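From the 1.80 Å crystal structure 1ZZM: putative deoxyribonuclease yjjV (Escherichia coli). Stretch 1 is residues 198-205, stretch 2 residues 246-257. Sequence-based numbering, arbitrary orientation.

Stretch 1, residues 198-205: PLASLLLE
Stretch 2 (246-257) QALLNNTYTLFN

Stretch 1 leaves Pro198 (phi/psi -61/138), makes a 3-10 turn through Leu199, Ala200 and Ser201, and extends as strand 202-204: Leu202 -94/141, Leu203 -126/154, Leu204 -101/145. Stretch 2 is the end of a helix that begins earlier in the chain, with phi -58° to -67° and psi -35° to -46° from Gln246 to Thr254; it loosens at Leu255 (-80/-47) and Phe256 (-107/-21), and Asn257 leaves it with positive phi (74/40). Strand and helix cross almost perpendicularly, at -98°, with axes 7.3 Å apart at closest approach. The CA atoms of Leu203 and Leu248 lie 5.3 Å apart, those of Ala200 and Asn251 5.9 Å.

The polar rule is one amide serving two carbonyls. Asn251 (m, chi2 -9°) points toward the turn, and its ND2 donates to Leu199 O at 2.8 Å and to Leu202 O at 2.9 Å, the latter nearly straight at 171°. The turn brings these carbonyls within reach of a single NH2 group. It is itself tied by Ser201 (p), whose N and OG each donate to Pro198 O at 2.9 Å.

Around this clamp the packing is apolar. Ala247 points toward stretch 1, its small CB 3.5 Å from CG of Leu199 (t, p). Leu248 (m, t) starts sideways but reaches inward: its CD2 lies 3.4 Å from Leu202 O and 3.9 Å from Leu202 CB, while its CD1 lies 4.2 Å from CB of Leu204 (t, p).

Leu203 (m, t) leaves its backbone pointing away, yet its end returns to the helix and buries the most area of any residue here. Its CD1 is 3.7 Å from both Leu255 CD2 and Phe256 CE2, and its CD2 is 3.7 Å from Asn251 CB. Thr252 (m) donates from OG1 to Leu248 O at 2.7 Å. The same OG1 accepts from a water at 2.9 Å, whose oxygen accepts from Leu204 N at 3.0 Å, bridging strand and helix.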

ATOM      1  N   PRO A 198       5.900  15.894   6.193  1.00 13.49           N
ATOM      2  CA  PRO A 198       7.240  16.042   5.598  1.00 15.41           C
ATOM      3  C   PRO A 198       7.189  15.323   4.251  1.00 16.80           C
ATOM      4  O   PRO A 198       6.640  14.217   4.155  1.00 12.06           O
ATOM      5  CB  PRO A 198       8.142  15.269   6.537  1.00 13.70           C
ATOM      6  CG  PRO A 198       7.422  15.350   7.882  1.00 17.54           C
ATOM      7  CD  PRO A 198       5.950  15.249   7.514  1.00 16.44           C
ATOM      8  N   LEU A 199       7.773  15.921   3.227  1.00 13.18           N
ATOM      9  CA  LEU A 199       7.756  15.291   1.914  1.00 18.63           C
ATOM     10  C   LEU A 199       8.363  13.875   1.901  1.00 16.07           C
ATOM     11  O   LEU A 199       7.962  13.031   1.096  1.00 14.11           O
ATOM     12  CB  LEU A 199       8.519  16.159   0.914  1.00 18.47           C
ATOM     13  CG  LEU A 199       8.300  15.866  -0.571  1.00 19.85           C
ATOM     14  CD1 LEU A 199       6.782  15.799  -0.867  1.00 22.05           C
ATOM     15  CD2 LEU A 199       8.933  17.000  -1.405  1.00 19.59           C
ATOM     16  N   ALA A 200       9.338  13.629   2.774  1.00 13.08           N
ATOM     17  CA  ALA A 200       9.999  12.331   2.814  1.00 13.53           C
ATOM     18  C   ALA A 200       9.100  11.266   3.373  1.00 14.01           C
ATOM     19  O   ALA A 200       9.439  10.089   3.312  1.00 12.10           O
ATOM     20  CB  ALA A 200      11.282  12.404   3.651  1.00 15.10           C
ATOM     21  N   SER A 201       7.937  11.645   3.912  1.00 10.45           N
ATOM     22  CA  SER A 201       7.088  10.598   4.472  1.00 13.21           C
ATOM     23  C   SER A 201       6.007  10.060   3.517  1.00 12.85           C
ATOM     24  O   SER A 201       5.317   9.100   3.849  1.00 14.30           O
ATOM     25  CB  SER A 201       6.390  11.109   5.726  1.00 14.60           C
ATOM     26  OG  SER A 201       5.296  11.922   5.386  1.00 21.65           O
ATOM     27  N   LEU A 202       5.889  10.659   2.343  1.00 10.57           N
ATOM     28  CA  LEU A 202       4.843  10.297   1.386  1.00 10.63           C
ATOM     29  C   LEU A 202       5.166   9.268   0.293  1.00 10.85           C
ATOM     30  O   LEU A 202       6.258   9.256  -0.253  1.00 11.72           O
ATOM     31  CB  LEU A 202       4.353  11.565   0.682  1.00 10.39           C
ATOM     32  CG  LEU A 202       3.992  12.752   1.583  1.00 16.30           C
ATOM     33  CD1 LEU A 202       3.447  13.898   0.715  1.00 16.09           C
ATOM     34  CD2 LEU A 202       2.963  12.327   2.639  1.00 12.20           C
ATOM     35  N   LEU A 203       4.199   8.393   0.011  1.00  8.78           N
ATOM     36  CA  LEU A 203       4.337   7.439  -1.086  1.00  9.93           C
ATOM     37  C   LEU A 203       3.090   7.649  -1.945  1.00 11.25           C
ATOM     38  O   LEU A 203       2.035   8.073  -1.436  1.00 12.17           O
ATOM     39  CB  LEU A 203       4.354   5.980  -0.611  1.00  9.07           C
ATOM     40  CG  LEU A 203       5.580   5.566   0.193  1.00 11.00           C
ATOM     41  CD1 LEU A 203       5.486   4.042   0.459  1.00 11.95           C
ATOM     42  CD2 LEU A 203       6.827   5.872  -0.557  1.00 10.96           C
ATOM     43  N   LEU A 204       3.203   7.331  -3.226  1.00  9.28           N
ATOM     44  CA  LEU A 204       2.069   7.485  -4.146  1.00  7.96           C
ATOM     45  C   LEU A 204       1.398   6.121  -4.385  1.00 10.19           C
ATOM     46  O   LEU A 204       2.062   5.102  -4.428  1.00 10.38           O
ATOM     47  CB  LEU A 204       2.568   8.041  -5.480  1.00 12.83           C
ATOM     48  CG  LEU A 204       1.513   8.543  -6.458  1.00 14.10           C
ATOM     49  CD1 LEU A 204       0.874   9.829  -5.880  1.00 11.63           C
ATOM     50  CD2 LEU A 204       2.203   8.877  -7.796  1.00 15.54           C
ATOM     51  N   GLU A 205       0.081   6.097  -4.540  1.00  9.76           N
ATOM     52  CA  GLU A 205      -0.605   4.820  -4.772  1.00 11.93           C
ATOM     53  C   GLU A 205      -1.979   5.072  -5.329  1.00 10.78           C
ATOM     54  O   GLU A 205      -2.400   6.228  -5.435  1.00 11.67           O
ATOM     55  CB  GLU A 205      -0.812   4.053  -3.465  1.00 10.74           C
ATOM     56  CG  GLU A 205      -1.850   4.748  -2.577  1.00 12.30           C
ATOM     57  CD  GLU A 205      -2.172   3.994  -1.309  1.00 14.21           C
ATOM     58  OE1 GLU A 205      -1.300   3.900  -0.433  1.00 11.78           O
ATOM     59  OE2 GLU A 205      -3.307   3.501  -1.179  1.00 10.00           O
ATOM     60  N   GLN A 246      10.290  13.539  -7.540  1.00 16.42           N
ATOM     61  CA  GLN A 246      11.545  12.896  -7.159  1.00 17.96           C
ATOM     62  C   GLN A 246      11.504  12.382  -5.724  1.00 16.14           C
ATOM     63  O   GLN A 246      12.074  11.336  -5.416  1.00 17.67           O
ATOM     64  CB  GLN A 246      12.746  13.846  -7.285  1.00 19.18           C
ATOM     65  CG  GLN A 246      14.059  13.118  -7.012  1.00 29.86           C
ATOM     66  CD  GLN A 246      14.255  11.927  -7.958  1.00 36.79           C
ATOM     67  OE1 GLN A 246      14.365  12.092  -9.184  1.00 43.02           O
ATOM     68  NE2 GLN A 246      14.274  10.720  -7.394  1.00 37.28           N
ATOM     69  N   ALA A 247      10.821  13.096  -4.846  1.00 16.52           N
ATOM     70  CA  ALA A 247      10.750  12.645  -3.464  1.00 15.98           C
ATOM     71  C   ALA A 247       9.960  11.330  -3.349  1.00 16.52           C
ATOM     72  O   ALA A 247      10.374  10.391  -2.657  1.00 15.00           O
ATOM     73  CB  ALA A 247      10.123  13.704  -2.620  1.00 13.60           C
ATOM     74  N   LEU A 248       8.815  11.265  -4.020  1.00 16.61           N
ATOM     75  CA  LEU A 248       8.005  10.058  -3.964  1.00 15.47           C
ATOM     76  C   LEU A 248       8.841   8.880  -4.458  1.00 13.21           C
ATOM     77  O   LEU A 248       8.804   7.809  -3.851  1.00 12.54           O
ATOM     78  CB  LEU A 248       6.747  10.213  -4.815  1.00 12.88           C
ATOM     79  CG  LEU A 248       5.786  11.301  -4.328  1.00 13.68           C
ATOM     80  CD1 LEU A 248       4.827  11.631  -5.432  1.00 13.34           C
ATOM     81  CD2 LEU A 248       5.061  10.838  -3.036  1.00 14.41           C
ATOM     82  N   LEU A 249       9.604   9.070  -5.540  1.00 12.58           N
ATOM     83  CA  LEU A 249      10.439   7.980  -6.042  1.00 15.04           C
ATOM     84  C   LEU A 249      11.498   7.618  -5.020  1.00 13.68           C
ATOM     85  O   LEU A 249      11.689   6.447  -4.735  1.00 11.59           O
ATOM     86  CB  LEU A 249      11.115   8.320  -7.393  1.00 14.41           C
ATOM     87  CG  LEU A 249      10.201   8.421  -8.628  1.00 19.58           C
ATOM     88  CD1 LEU A 249      11.004   8.914  -9.816  1.00 13.61           C
ATOM     89  CD2 LEU A 249       9.558   7.054  -8.958  1.00 21.00           C
ATOM     90  N   ASN A 250      12.169   8.611  -4.445  1.00 13.70           N
ATOM     91  CA  ASN A 250      13.222   8.314  -3.453  1.00 15.06           C
ATOM     92  C   ASN A 250      12.691   7.618  -2.187  1.00 12.28           C
ATOM     93  O   ASN A 250      13.328   6.718  -1.644  1.00 10.41           O
ATOM     94  CB  ASN A 250      13.940   9.600  -3.026  1.00 19.64           C
ATOM     95  CG  ASN A 250      14.782  10.201  -4.141  1.00 26.53           C
ATOM     96  OD1 ASN A 250      15.000   9.577  -5.186  1.00 29.44           O
ATOM     97  ND2 ASN A 250      15.268  11.418  -3.917  1.00 31.14           N
ATOM     98  N   ASN A 251      11.533   8.068  -1.733  1.00 11.03           N
ATOM     99  CA  ASN A 251      10.871   7.524  -0.555  1.00 13.84           C
ATOM    100  C   ASN A 251      10.542   6.049  -0.771  1.00 11.55           C
ATOM    101  O   ASN A 251      10.762   5.202   0.123  1.00  9.27           O
ATOM    102  CB  ASN A 251       9.575   8.308  -0.292  1.00 11.36           C
ATOM    103  CG  ASN A 251       9.834   9.759   0.114  1.00 14.33           C
ATOM    104  OD1 ASN A 251      10.981  10.161   0.364  1.00 12.53           O
ATOM    105  ND2 ASN A 251       8.771  10.545   0.201  1.00 12.97           N
ATOM    106  N   THR A 252      10.002   5.751  -1.955  1.00  9.34           N
ATOM    107  CA  THR A 252       9.637   4.393  -2.339  1.00 10.72           C
ATOM    108  C   THR A 252      10.896   3.505  -2.353  1.00 12.55           C
ATOM    109  O   THR A 252      10.895   2.380  -1.874  1.00 14.14           O
ATOM    110  CB  THR A 252       8.957   4.420  -3.727  1.00 11.86           C
ATOM    111  OG1 THR A 252       7.817   5.290  -3.671  1.00 12.70           O
ATOM    112  CG2 THR A 252       8.522   2.995  -4.171  1.00 13.12           C
ATOM    113  N   TYR A 253      11.981   4.046  -2.887  1.00 13.97           N
ATOM    114  CA  TYR A 253      13.258   3.332  -2.958  1.00 11.77           C
ATOM    115  C   TYR A 253      13.792   3.078  -1.544  1.00 11.61           C
ATOM    116  O   TYR A 253      14.268   1.978  -1.224  1.00 14.67           O
ATOM    117  CB  TYR A 253      14.243   4.209  -3.764  1.00 15.36           C
ATOM    118  CG  TYR A 253      15.608   3.607  -3.954  1.00 22.01           C
ATOM    119  CD1 TYR A 253      15.934   2.958  -5.142  1.00 29.38           C
ATOM    120  CD2 TYR A 253      16.570   3.669  -2.944  1.00 27.00           C
ATOM    121  CE1 TYR A 253      17.183   2.380  -5.334  1.00 30.53           C
ATOM    122  CE2 TYR A 253      17.839   3.084  -3.118  1.00 31.58           C
ATOM    123  CZ  TYR A 253      18.129   2.439  -4.323  1.00 34.33           C
ATOM    124  OH  TYR A 253      19.344   1.819  -4.524  1.00 37.74           O
ATOM    125  N   THR A 254      13.719   4.093  -0.691  1.00 14.44           N
ATOM    126  CA  THR A 254      14.238   3.968   0.667  1.00 16.37           C
ATOM    127  C   THR A 254      13.472   2.944   1.502  1.00 16.63           C
ATOM    128  O   THR A 254      14.057   2.198   2.287  1.00 15.71           O
ATOM    129  CB  THR A 254      14.233   5.329   1.378  1.00 19.49           C
ATOM    130  OG1 THR A 254      15.052   6.246   0.637  1.00 22.52           O
ATOM    131  CG2 THR A 254      14.794   5.189   2.776  1.00 23.73           C
ATOM    132  N   LEU A 255      12.164   2.878   1.293  1.00 12.44           N
ATOM    133  CA  LEU A 255      11.356   1.947   2.045  1.00 11.71           C
ATOM    134  C   LEU A 255      11.396   0.512   1.520  1.00 14.53           C
ATOM    135  O   LEU A 255      11.579  -0.410   2.303  1.00 14.56           O
ATOM    136  CB  LEU A 255       9.897   2.431   2.065  1.00 13.28           C
ATOM    137  CG  LEU A 255       8.978   1.547   2.941  1.00 10.52           C
ATOM    138  CD1 LEU A 255       9.465   1.643   4.384  1.00 13.23           C
ATOM    139  CD2 LEU A 255       7.500   2.011   2.846  1.00  9.42           C
ATOM    140  N   PHE A 256      11.244   0.345   0.203  1.00 14.43           N
ATOM    141  CA  PHE A 256      11.163  -0.974  -0.460  1.00 18.45           C
ATOM    142  C   PHE A 256      12.355  -1.448  -1.280  1.00 22.57           C
ATOM    143  O   PHE A 256      12.488  -2.655  -1.565  1.00 24.12           O
ATOM    144  CB  PHE A 256       9.990  -1.001  -1.440  1.00 13.87           C
ATOM    145  CG  PHE A 256       8.675  -0.705  -0.828  1.00 13.61           C
ATOM    146  CD1 PHE A 256       8.068  -1.627   0.024  1.00 14.17           C
ATOM    147  CD2 PHE A 256       7.996   0.484  -1.145  1.00 14.42           C
ATOM    148  CE1 PHE A 256       6.820  -1.378   0.542  1.00 14.38           C
ATOM    149  CE2 PHE A 256       6.749   0.735  -0.629  1.00 15.76           C
ATOM    150  CZ  PHE A 256       6.152  -0.197   0.219  1.00 16.03           C
ATOM    151  N   ASN A 257      13.183  -0.500  -1.703  1.00 25.40           N
ATOM    152  CA  ASN A 257      14.333  -0.778  -2.570  1.00 28.13           C
ATOM    153  C   ASN A 257      13.817  -1.070  -3.997  1.00 29.42           C
ATOM    154  O   ASN A 257      14.299  -1.976  -4.686  1.00 29.85           O
ATOM    155  CB  ASN A 257      15.171  -1.950  -2.038  1.00 28.72           C
ATOM    156  CG  ASN A 257      16.644  -1.852  -2.461  1.00 32.47           C
ATOM    157  OD1 ASN A 257      17.225  -0.765  -2.485  1.00 33.85           O
ATOM    158  ND2 ASN A 257      17.251  -2.984  -2.768  1.00 33.32           N
TER
HETATM  159  O   HOH W   1       5.429   6.273  -4.932  1.00 12.69           O